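PDB 3DTZ: putative Chlorite dismutase TA0507 from Thermoplasma acidophilum, which probably binds heme and acts as an oxidoreductase of the chlorite dismutase family. Local coordinates for residues D[28-33]-D[108-113]. Numbering follows the deposited sequence.
Sequences VLSYRL and SSFSSI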
loop_
_atom_site.group_PDB
_atom_site.type_symbol
_atom_site.label_atom_id
_atom_site.label_comp_id
_atom_site.label_asym_id
_atom_site.label_seq_id
_atom_site.Cartn_x
_atom_site.Cartn_y
_atom_site.Cartn_z
ATOM N N VAL D 28 -2.563 -0.185 -21.638
ATOM C CA VAL D 28 -1.846 1.025 -21.269
ATOM C C VAL D 28 -0.779 0.549 -20.264
ATOM O O VAL D 28 -1.114 -0.139 -19.303
ATOM C CB VAL D 28 -2.781 2.054 -20.610
ATOM C CG1 VAL D 28 -1.981 3.283 -20.180
ATOM C CG2 VAL D 28 -3.944 2.462 -21.617
ATOM N N LEU D 29 0.472 0.924 -20.507
ATOM C CA LEU D 29 1.605 0.577 -19.622
ATOM C C LEU D 29 2.305 1.866 -19.219
ATOM O O LEU D 29 2.462 2.759 -20.048
ATOM C CB LEU D 29 2.639 -0.314 -20.352
ATOM C CG LEU D 29 2.148 -1.488 -21.218
ATOM C CD1 LEU D 29 3.361 -2.214 -21.823
ATOM C CD2 LEU D 29 1.266 -2.443 -20.374
ATOM N N SER D 30 2.756 1.953 -17.974
ATOM C CA SER D 30 3.603 3.085 -17.593
ATOM C C SER D 30 4.873 2.592 -16.892
ATOM O O SER D 30 4.868 1.519 -16.275
ATOM C CB SER D 30 2.830 4.098 -16.753
ATOM O OG SER D 30 2.467 3.555 -15.486
ATOM N N TYR D 31 5.959 3.340 -17.071
ATOM C CA TYR D 31 7.261 2.961 -16.544
ATOM C C TYR D 31 7.953 4.158 -15.957
ATOM O O TYR D 31 7.771 5.289 -16.418
ATOM C CB TYR D 31 8.152 2.391 -17.668
ATOM C CG TYR D 31 7.760 1.008 -18.111
ATOM C CD1 TYR D 31 6.747 0.829 -19.087
ATOM C CD2 TYR D 31 8.358 -0.111 -17.557
ATOM C CE1 TYR D 31 6.344 -0.450 -19.492
ATOM C CE2 TYR D 31 7.974 -1.412 -17.955
ATOM C CZ TYR D 31 6.978 -1.561 -18.922
ATOM O OH TYR D 31 6.605 -2.814 -19.300
ATOM N N ARG D 32 8.801 3.887 -14.974
ATOM C CA ARG D 32 9.580 4.910 -14.330
ATOM C C ARG D 32 11.030 4.485 -14.357
ATOM O O ARG D 32 11.375 3.377 -13.904
ATOM C CB ARG D 32 9.129 5.081 -12.892
ATOM C CG ARG D 32 9.776 6.307 -12.178
ATOM C CD ARG D 32 9.260 6.451 -10.761
ATOM N NE ARG D 32 9.604 5.330 -9.932
ATOM C CZ ARG D 32 8.716 4.376 -9.593
ATOM N NH1 ARG D 32 7.399 4.439 -9.964
ATOM N NH2 ARG D 32 9.127 3.379 -8.856
ATOM N N LEU D 33 11.875 5.382 -14.865
ATOM C CA LEU D 33 13.329 5.168 -14.858
ATOM C C LEU D 33 13.862 4.996 -13.433
ATOM O O LEU D 33 13.498 5.752 -12.519
ATOM C CB LEU D 33 14.051 6.344 -15.557
ATOM C CG LEU D 33 13.737 6.518 -17.045
ATOM C CD1 LEU D 33 14.554 7.687 -17.567
ATOM C CD2 LEU D 33 14.114 5.242 -17.834
ATOM N N SER D 108 7.849 -0.953 -14.093
ATOM C CA SER D 108 6.510 -0.558 -14.510
ATOM C C SER D 108 5.745 -0.049 -13.321
ATOM O O SER D 108 5.803 -0.637 -12.234
ATOM C CB SER D 108 5.762 -1.704 -15.170
ATOM O OG SER D 108 4.475 -1.282 -15.628
ATOM N N SER D 109 5.021 1.048 -13.524
ATOM C CA SER D 109 4.173 1.589 -12.465
ATOM C C SER D 109 2.670 1.321 -12.672
ATOM O O SER D 109 1.868 1.532 -11.741
ATOM C CB SER D 109 4.444 3.090 -12.331
ATOM O OG SER D 109 4.245 3.706 -13.589
ATOM N N PHE D 110 2.290 0.827 -13.853
ATOM C CA PHE D 110 0.882 0.494 -14.128
ATOM C C PHE D 110 0.796 -0.366 -15.373
ATOM O O PHE D 110 1.574 -0.190 -16.312
ATOM C CB PHE D 110 0.078 1.785 -14.452
ATOM C CG PHE D 110 -1.375 1.514 -14.774
ATOM C CD1 PHE D 110 -2.286 1.300 -13.732
ATOM C CD2 PHE D 110 -1.825 1.478 -16.097
ATOM C CE1 PHE D 110 -3.642 1.035 -14.014
ATOM C CE2 PHE D 110 -3.177 1.220 -16.407
ATOM C CZ PHE D 110 -4.087 0.999 -15.376
ATOM N N SER D 111 -0.160 -1.285 -15.394
ATOM C CA SER D 111 -0.530 -1.894 -16.671
ATOM C C SER D 111 -2.004 -2.267 -16.658
ATOM O O SER D 111 -2.587 -2.559 -15.599
ATOM C CB SER D 111 0.349 -3.119 -16.984
ATOM O OG SER D 111 0.013 -4.221 -16.135
ATOM N N SER D 112 -2.604 -2.285 -17.852
ATOM C CA SER D 112 -3.997 -2.738 -17.957
ATOM C C SER D 112 -4.121 -3.486 -19.269
ATOM O O SER D 112 -3.345 -3.266 -20.170
ATOM C CB SER D 112 -4.981 -1.554 -17.928
ATOM O OG SER D 112 -4.797 -0.703 -19.041
ATOM N N ILE D 113 -5.078 -4.401 -19.342
ATOM C CA ILE D 113 -5.447 -5.065 -20.596
ATOM C C ILE D 113 -6.969 -5.113 -20.585
ATOM O O ILE D 113 -7.603 -5.502 -19.593
ATOM C CB ILE D 113 -4.818 -6.488 -20.734
ATOM C CG1 ILE D 113 -5.347 -7.228 -21.970
ATOM C CG2 ILE D 113 -5.127 -7.379 -19.493
ATOM C CD1 ILE D 113 -4.747 -6.806 -23.259
#
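Tyr31 lays one face of its ring over Ser108, whose CB sits 4.0 Å from the ring centroid in a CH-pi contact, offset toward the rim. With chi1 at -74° the ring is swung beside its own backbone N, and its OH hydrogen-bonds to Gln99 of helix 88-102. Cutting the side chain back to an alanine here is likely to strip the cover from Ser108 CB, leave Gln99 without this partner and open a gap against Val98 and Met102. Ser30 O is gripped twice. Ser108 OG donates to Ser30 O at 2.9 Å, nearly in line with the C=O. Ser109 N reaches the same Ser30 O at 2.8 Å, from above the carbonyl plane. Ser108 OG also hydrogen-bonds to Thr75 OG1 of a second subunit. Ser30, on the other face, shares a 2.6 Å OG-OG hydrogen bond with Ser109, whose OG also hydrogen-bonds to Ser77. Ser30 N donates a nearly straight hydrogen bond to Phe110 O, 3.0 Å with an N-H...O angle of 163°. Leu29 CD2 packs on Ser111 CB at 3.6 Å, on the face carrying Tyr31. The register slips by one residue between Ser30 and Tyr31. This is a beta bulge in an antiparallel pair, here joining strands 25-33 and 106-116 within the ferredoxin-like sheet of the chlorite dismutase fold.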